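Local atomic coordinates of protein piwi (Drosophila melanogaster, PDB entry 6KR6), a protein that binds piRNAs of 24 to 30 nucleotides and, in complex with them, represses transposable elements during meiosis. Residues S171-L175 with L376-S382; S645-R651 with Q687-V693. All coordinates share one frame. Residues are numbered along the deposited sequence.

Contact 1: residues S171-L175 with L376-S382; sequences SMKGL and LQNTPES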
loop_
_atom_site.group_PDB
_atom_site.type_symbol
_atom_site.label_atom_id
_atom_site.label_comp_id
_atom_site.label_asym_id
_atom_site.label_seq_id
_atom_site.Cartn_x
_atom_site.Cartn_y
_atom_site.Cartn_z
ATOM N N SER A 171 -23.897 -1.966 15.473
ATOM C CA SER A 171 -23.281 -2.303 16.756
ATOM C C SER A 171 -22.179 -1.311 17.117
ATOM O O SER A 171 -22.106 -0.834 18.256
ATOM C CB SER A 171 -22.732 -3.730 16.719
ATOM O OG SER A 171 -22.212 -4.103 17.984
ATOM N N MET A 172 -21.305 -0.992 16.155
ATOM C CA MET A 172 -20.241 -0.020 16.393
ATOM C C MET A 172 -20.801 1.326 16.829
ATOM O O MET A 172 -20.124 2.081 17.536
ATOM C CB MET A 172 -19.389 0.165 15.136
ATOM C CG MET A 172 -18.725 -1.093 14.616
ATOM S SD MET A 172 -17.754 -1.972 15.849
ATOM C CE MET A 172 -17.211 -3.379 14.884
ATOM N N LYS A 173 -22.025 1.649 16.401
ATOM C CA LYS A 173 -22.651 2.898 16.823
ATOM C C LYS A 173 -22.787 2.981 18.339
ATOM O O LYS A 173 -22.781 4.082 18.901
ATOM C CB LYS A 173 -24.021 3.050 16.160
ATOM N N GLY A 174 -22.905 1.836 19.017
ATOM C CA GLY A 174 -23.015 1.851 20.465
ATOM C C GLY A 174 -21.768 2.368 21.155
ATOM O O GLY A 174 -21.850 2.948 22.241
ATOM N N LEU A 175 -20.602 2.169 20.539
ATOM C CA LEU A 175 -19.354 2.669 21.104
ATOM C C LEU A 175 -19.233 4.182 21.012
ATOM O O LEU A 175 -18.340 4.751 21.650
ATOM C CB LEU A 175 -18.163 2.017 20.401
ATOM C CG LEU A 175 -18.163 0.491 20.383
ATOM C CD1 LEU A 175 -16.843 -0.030 19.841
ATOM C CD2 LEU A 175 -18.430 -0.042 21.776
ATOM N N LEU A 376 -15.880 -2.873 23.524
ATOM C CA LEU A 376 -17.109 -3.167 22.793
ATOM C C LEU A 376 -17.972 -4.172 23.542
ATOM O O LEU A 376 -19.205 -4.113 23.471
ATOM C CB LEU A 376 -16.781 -3.675 21.389
ATOM C CG LEU A 376 -17.963 -3.877 20.434
ATOM C CD1 LEU A 376 -17.579 -3.465 19.031
ATOM C CD2 LEU A 376 -18.431 -5.322 20.441
ATOM N N GLN A 377 -17.343 -5.090 24.279
ATOM C CA GLN A 377 -18.091 -6.112 25.000
ATOM C C GLN A 377 -18.777 -5.543 26.235
ATOM O O GLN A 377 -19.840 -6.035 26.633
ATOM C CB GLN A 377 -17.153 -7.253 25.389
ATOM C CG GLN A 377 -17.847 -8.567 25.692
ATOM C CD GLN A 377 -18.220 -9.335 24.436
ATOM O OE1 GLN A 377 -18.065 -8.840 23.320
ATOM N NE2 GLN A 377 -18.708 -10.557 24.617
ATOM N N ASN A 378 -18.188 -4.523 26.860
ATOM C CA ASN A 378 -18.786 -3.930 28.051
ATOM C C ASN A 378 -19.851 -2.894 27.721
ATOM O O ASN A 378 -20.709 -2.619 28.568
ATOM C CB ASN A 378 -17.703 -3.294 28.924
ATOM C CG ASN A 378 -16.723 -4.313 29.475
ATOM O OD1 ASN A 378 -17.081 -5.466 29.716
ATOM N ND2 ASN A 378 -15.480 -3.892 29.676
ATOM N N THR A 379 -19.820 -2.322 26.527
ATOM C CA THR A 379 -20.818 -1.331 26.139
ATOM C C THR A 379 -22.166 -2.009 25.935
ATOM O O THR A 379 -22.296 -2.847 25.032
ATOM C CB THR A 379 -20.389 -0.612 24.862
ATOM O OG1 THR A 379 -19.150 0.073 25.089
ATOM C CG2 THR A 379 -21.450 0.396 24.434
ATOM N N PRO A 380 -23.188 -1.688 26.735
ATOM C CA PRO A 380 -24.486 -2.355 26.561
ATOM C C PRO A 380 -25.195 -1.966 25.280
ATOM O O PRO A 380 -26.018 -2.746 24.788
ATOM C CB PRO A 380 -25.278 -1.902 27.794
ATOM C CG PRO A 380 -24.703 -0.566 28.118
ATOM C CD PRO A 380 -23.233 -0.654 27.784
ATOM N N GLU A 381 -24.893 -0.795 24.717
ATOM C CA GLU A 381 -25.563 -0.364 23.495
ATOM C C GLU A 381 -25.136 -1.211 22.301
ATOM O O GLU A 381 -25.969 -1.576 21.463
ATOM C CB GLU A 381 -25.279 1.117 23.253
ATOM C CG GLU A 381 -25.537 1.984 24.481
ATOM C CD GLU A 381 -25.112 3.428 24.294
ATOM O OE1 GLU A 381 -24.396 3.719 23.314
ATOM O OE2 GLU A 381 -25.499 4.272 25.131
ATOM N N SER A 382 -23.845 -1.541 22.209
ATOM C CA SER A 382 -23.379 -2.419 21.140
ATOM C C SER A 382 -23.809 -3.860 21.383
ATOM O O SER A 382 -24.209 -4.566 20.446
ATOM C CB SER A 382 -21.857 -2.333 21.020
ATOM O OG SER A 382 -21.431 -0.989 20.886
#
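How two helix ends can approach almost backbone to backbone is well illustrated by residues 171-175 and 376-382. Leu376, in the last turn of helix 362-378, supplies the apolar part: its CD1 lies 3.5 Å from Met172 SD and 3.6 Å from Leu175 CD1, while Leu175 CD2 comes within 3.5 Å of the Leu376 CA. Leu376 also packs against Leu386 and Leu393. Thr379 then breaks the helical path, its psi of 116° separating helix 362-378 from helix 380-388. Its OG1 bonds back to the Arg375 carbonyl, and its CG2 rests 3.4 Å from Gly174 O. Beyond Pro380, Glu381 borders the interface; its OE1 is 2.9 Å from Gly174 O, but both are acceptors, so the closeness is no hydrogen bond. Ser382 is the polar focus. Its OG donates to Ser171 O at 2.7 Å, and Ser171 OG returns a bond to Ser382 O at 3.2 Å, so each serine hydroxyl serves the other's carbonyl. Ser171 O also accepts from Gly174 N at 2.9 Å. This intimacy depends on Gly174, whose CA is 4.3 Å from the Ser382 CA: a beta carbon there would run into Ser382 OG and the Glu381 backbone. Gly174 and the two serines thus let the chain at the end of helix 158-172 come close to the start of helix 380-388. Because the PAZ domain lies between the two segments in the sequence, the contact probably joins the linker regions that flank it, L1 and L2 of the argonaute fold.

Contact 2: residues S645-R651 with Q687-V693; sequences SRIVFYR and QLAYIVV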
loop_
_atom_site.group_PDB
_atom_site.type_symbol
_atom_site.label_atom_id
_atom_site.label_comp_id
_atom_site.label_asym_id
_atom_site.label_seq_id
_atom_site.Cartn_x
_atom_site.Cartn_y
_atom_site.Cartn_z
ATOM N N SER A 645 8.684 -18.619 -22.723
ATOM C CA SER A 645 7.598 -19.595 -22.712
ATOM C C SER A 645 6.596 -19.311 -21.600
ATOM O O SER A 645 5.388 -19.510 -21.782
ATOM C CB SER A 645 8.163 -21.009 -22.568
ATOM O OG SER A 645 9.088 -21.302 -23.603
ATOM N N ARG A 646 7.076 -18.854 -20.444
ATOM C CA ARG A 646 6.228 -18.519 -19.308
ATOM C C ARG A 646 6.524 -17.094 -18.863
ATOM O O ARG A 646 7.656 -16.615 -18.979
ATOM C CB ARG A 646 6.449 -19.486 -18.133
ATOM C CG ARG A 646 6.768 -20.917 -18.544
ATOM C CD ARG A 646 7.230 -21.741 -17.351
ATOM N NE ARG A 646 7.959 -22.940 -17.756
ATOM C CZ ARG A 646 7.415 -24.147 -17.870
ATOM N NH1 ARG A 646 6.129 -24.325 -17.604
ATOM N NH2 ARG A 646 8.160 -25.178 -18.246
ATOM N N ILE A 647 5.496 -16.416 -18.352
ATOM C CA ILE A 647 5.617 -15.046 -17.868
ATOM C C ILE A 647 4.876 -14.933 -16.544
ATOM O O ILE A 647 3.697 -15.295 -16.456
ATOM C CB ILE A 647 5.064 -14.023 -18.881
ATOM C CG1 ILE A 647 5.856 -14.068 -20.188
ATOM C CG2 ILE A 647 5.109 -12.619 -18.300
ATOM C CD1 ILE A 647 5.500 -12.954 -21.153
ATOM N N VAL A 648 5.563 -14.425 -15.522
ATOM C CA VAL A 648 4.969 -14.143 -14.219
ATOM C C VAL A 648 5.021 -12.635 -14.015
ATOM O O VAL A 648 6.103 -12.054 -13.859
ATOM C CB VAL A 648 5.687 -14.886 -13.084
ATOM C CG1 VAL A 648 5.083 -14.508 -11.741
ATOM C CG2 VAL A 648 5.603 -16.388 -13.300
ATOM N N PHE A 649 3.852 -12.002 -14.019
ATOM C CA PHE A 649 3.720 -10.554 -13.926
ATOM C C PHE A 649 3.307 -10.192 -12.506
ATOM O O PHE A 649 2.251 -10.628 -12.036
ATOM C CB PHE A 649 2.684 -10.057 -14.935
ATOM C CG PHE A 649 2.672 -8.566 -15.131
ATOM C CD1 PHE A 649 2.087 -7.731 -14.196
ATOM C CD2 PHE A 649 3.213 -8.002 -16.273
ATOM C CE1 PHE A 649 2.066 -6.362 -14.383
ATOM C CE2 PHE A 649 3.190 -6.631 -16.466
ATOM C CZ PHE A 649 2.617 -5.812 -15.519
ATOM N N TYR A 650 4.133 -9.397 -11.827
ATOM C CA TYR A 650 3.842 -8.923 -10.477
ATOM C C TYR A 650 3.430 -7.458 -10.546
ATOM O O TYR A 650 4.186 -6.618 -11.047
ATOM C CB TYR A 650 5.046 -9.109 -9.552
ATOM C CG TYR A 650 5.307 -10.550 -9.182
ATOM C CD1 TYR A 650 4.376 -11.277 -8.452
ATOM C CD2 TYR A 650 6.485 -11.180 -9.553
ATOM C CE1 TYR A 650 4.610 -12.597 -8.108
ATOM C CE2 TYR A 650 6.729 -12.497 -9.214
ATOM C CZ TYR A 650 5.788 -13.201 -8.492
ATOM O OH TYR A 650 6.030 -14.513 -8.154
ATOM N N ARG A 651 2.234 -7.159 -10.041
ATOM C CA ARG A 651 1.622 -5.842 -10.157
ATOM C C ARG A 651 1.488 -5.210 -8.778
ATOM O O ARG A 651 0.969 -5.839 -7.850
ATOM C CB ARG A 651 0.253 -5.950 -10.834
ATOM C CG ARG A 651 -0.415 -4.624 -11.149
ATOM C CD ARG A 651 0.459 -3.747 -12.027
ATOM N NE ARG A 651 -0.327 -2.748 -12.747
ATOM C CZ ARG A 651 -0.779 -1.619 -12.211
ATOM N NH1 ARG A 651 -1.485 -0.770 -12.945
ATOM N NH2 ARG A 651 -0.529 -1.340 -10.939
ATOM N N GLN A 687 2.189 -19.112 -21.476
ATOM C CA GLN A 687 1.593 -19.279 -20.159
ATOM C C GLN A 687 1.810 -18.015 -19.339
ATOM O O GLN A 687 2.939 -17.535 -19.202
ATOM C CB GLN A 687 2.206 -20.488 -19.451
ATOM C CG GLN A 687 1.980 -21.808 -20.172
ATOM C CD GLN A 687 2.604 -22.985 -19.446
ATOM O OE1 GLN A 687 3.592 -22.833 -18.727
ATOM N NE2 GLN A 687 2.026 -24.168 -19.628
ATOM N N LEU A 688 0.722 -17.472 -18.797
ATOM C CA LEU A 688 0.746 -16.178 -18.128
ATOM C C LEU A 688 0.176 -16.297 -16.725
ATOM O O LEU A 688 -0.884 -16.902 -16.528
ATOM C CB LEU A 688 -0.044 -15.136 -18.926
ATOM C CG LEU A 688 -0.322 -13.812 -18.211
ATOM C CD1 LEU A 688 0.969 -13.046 -17.959
ATOM C CD2 LEU A 688 -1.311 -12.966 -18.997
ATOM N N ALA A 689 0.880 -15.716 -15.755
ATOM C CA ALA A 689 0.386 -15.550 -14.393
ATOM C C ALA A 689 0.399 -14.064 -14.071
ATOM O O ALA A 689 1.449 -13.417 -14.154
ATOM C CB ALA A 689 1.240 -16.326 -13.389
ATOM N N TYR A 690 -0.763 -13.522 -13.720
ATOM C CA TYR A 690 -0.913 -12.112 -13.379
ATOM C C TYR A 690 -1.271 -12.029 -11.902
ATOM O O TYR A 690 -2.365 -12.438 -11.499
ATOM C CB TYR A 690 -1.979 -11.449 -14.248
ATOM C CG TYR A 690 -2.042 -9.947 -14.104
ATOM C CD1 TYR A 690 -2.816 -9.357 -13.116
ATOM C CD2 TYR A 690 -1.327 -9.117 -14.960
ATOM C CE1 TYR A 690 -2.878 -7.983 -12.981
ATOM C CE2 TYR A 690 -1.382 -7.740 -14.833
ATOM C CZ TYR A 690 -2.160 -7.178 -13.841
ATOM O OH TYR A 690 -2.222 -5.809 -13.705
ATOM N N ILE A 691 -0.352 -11.498 -11.098
ATOM C CA ILE A 691 -0.497 -11.453 -9.649
ATOM C C ILE A 691 -0.431 -10.002 -9.196
ATOM O O ILE A 691 0.478 -9.264 -9.592
ATOM C CB ILE A 691 0.586 -12.291 -8.948
ATOM C CG1 ILE A 691 0.638 -13.694 -9.548
ATOM C CG2 ILE A 691 0.323 -12.365 -7.456
ATOM C CD1 ILE A 691 1.763 -14.531 -9.005
ATOM N N VAL A 692 -1.387 -9.600 -8.366
ATOM C CA VAL A 692 -1.420 -8.264 -7.786
ATOM C C VAL A 692 -0.820 -8.344 -6.389
ATOM O O VAL A 692 -1.304 -9.103 -5.540
ATOM C CB VAL A 692 -2.848 -7.701 -7.746
ATOM C CG1 VAL A 692 -2.838 -6.289 -7.192
ATOM C CG2 VAL A 692 -3.468 -7.733 -9.134
ATOM N N VAL A 693 0.228 -7.562 -6.150
ATOM C CA VAL A 693 0.979 -7.599 -4.900
ATOM C C VAL A 693 0.534 -6.428 -4.034
ATOM O O VAL A 693 0.675 -5.264 -4.430
ATOM C CB VAL A 693 2.492 -7.555 -5.160
ATOM C CG1 VAL A 693 3.243 -7.299 -3.867
ATOM C CG2 VAL A 693 2.953 -8.853 -5.802
#
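Two aromatic rings mark the middle of this strand pair: Phe649 and Tyr690 lie nearly parallel, planes at 13° and centroids 5.1 Å apart, slid so far that they barely overlap, with Phe649 CD1 3.5 Å from Tyr690 CE2. The two strands are parallel neighbours in the RNase H-like sheet of the Piwi domain, joined by a beta-alpha-beta crossover through helix 659-680. That helix covers the face bearing the two rings, receiving Leu688 on Ile670 and Ile671, Tyr690 on Val667 and Val692 on Leu662. Ile647 adds its CG2, 4.2 Å from Leu688 CD1. On the opposite face Val648, Tyr650, Ala689 and Ile691 form a second apolar layer, with Tyr650 CE1 3.6 Å from Ile691 CD1.

Hydrogen bonds alternate as parallel pairing demands: Ile647, Phe649 and Arg651 turn both N and O toward strand 687-695, whereas the backbones of Arg646, Val648 and Tyr650 bond to strand 575-584 and, for Arg646, also to Gly574 just before it. The central links, such as Phe649 N to Ala689 O at 2.8 Å, are nearly straight. Polar groups gather further out. Arg651 forms a salt bridge with Glu666, which also accepts from the Tyr690 hydroxyl, so one carboxylate ties both strands to the crossover helix. At the opening end Gln687 N reaches Ser645 O at 3.2 Å; at the closing end Val693 N sits just 2.5 Å from Arg651 O.

The two contacts show that structural packing may lie far from an active site or right beside it. They follow each other in sequence, lie on opposite sides of the chain's centre, and do not touch: their centres are 45 Å apart and their nearest atoms about 26 Å. Contact 1 stays about 30 Å from the bound RNA at its nearest atom and away from the annotated sites. Contact 2 comes to about 11 Å from the RNA and borders the probable catalytic centre: side chain to side chain, Val693 is about 5 Å from Asp652 and Arg651 about 6 Å from Asp581, two aspartates that bind a zinc ion here, about 7 Å from the Arg651 side chain.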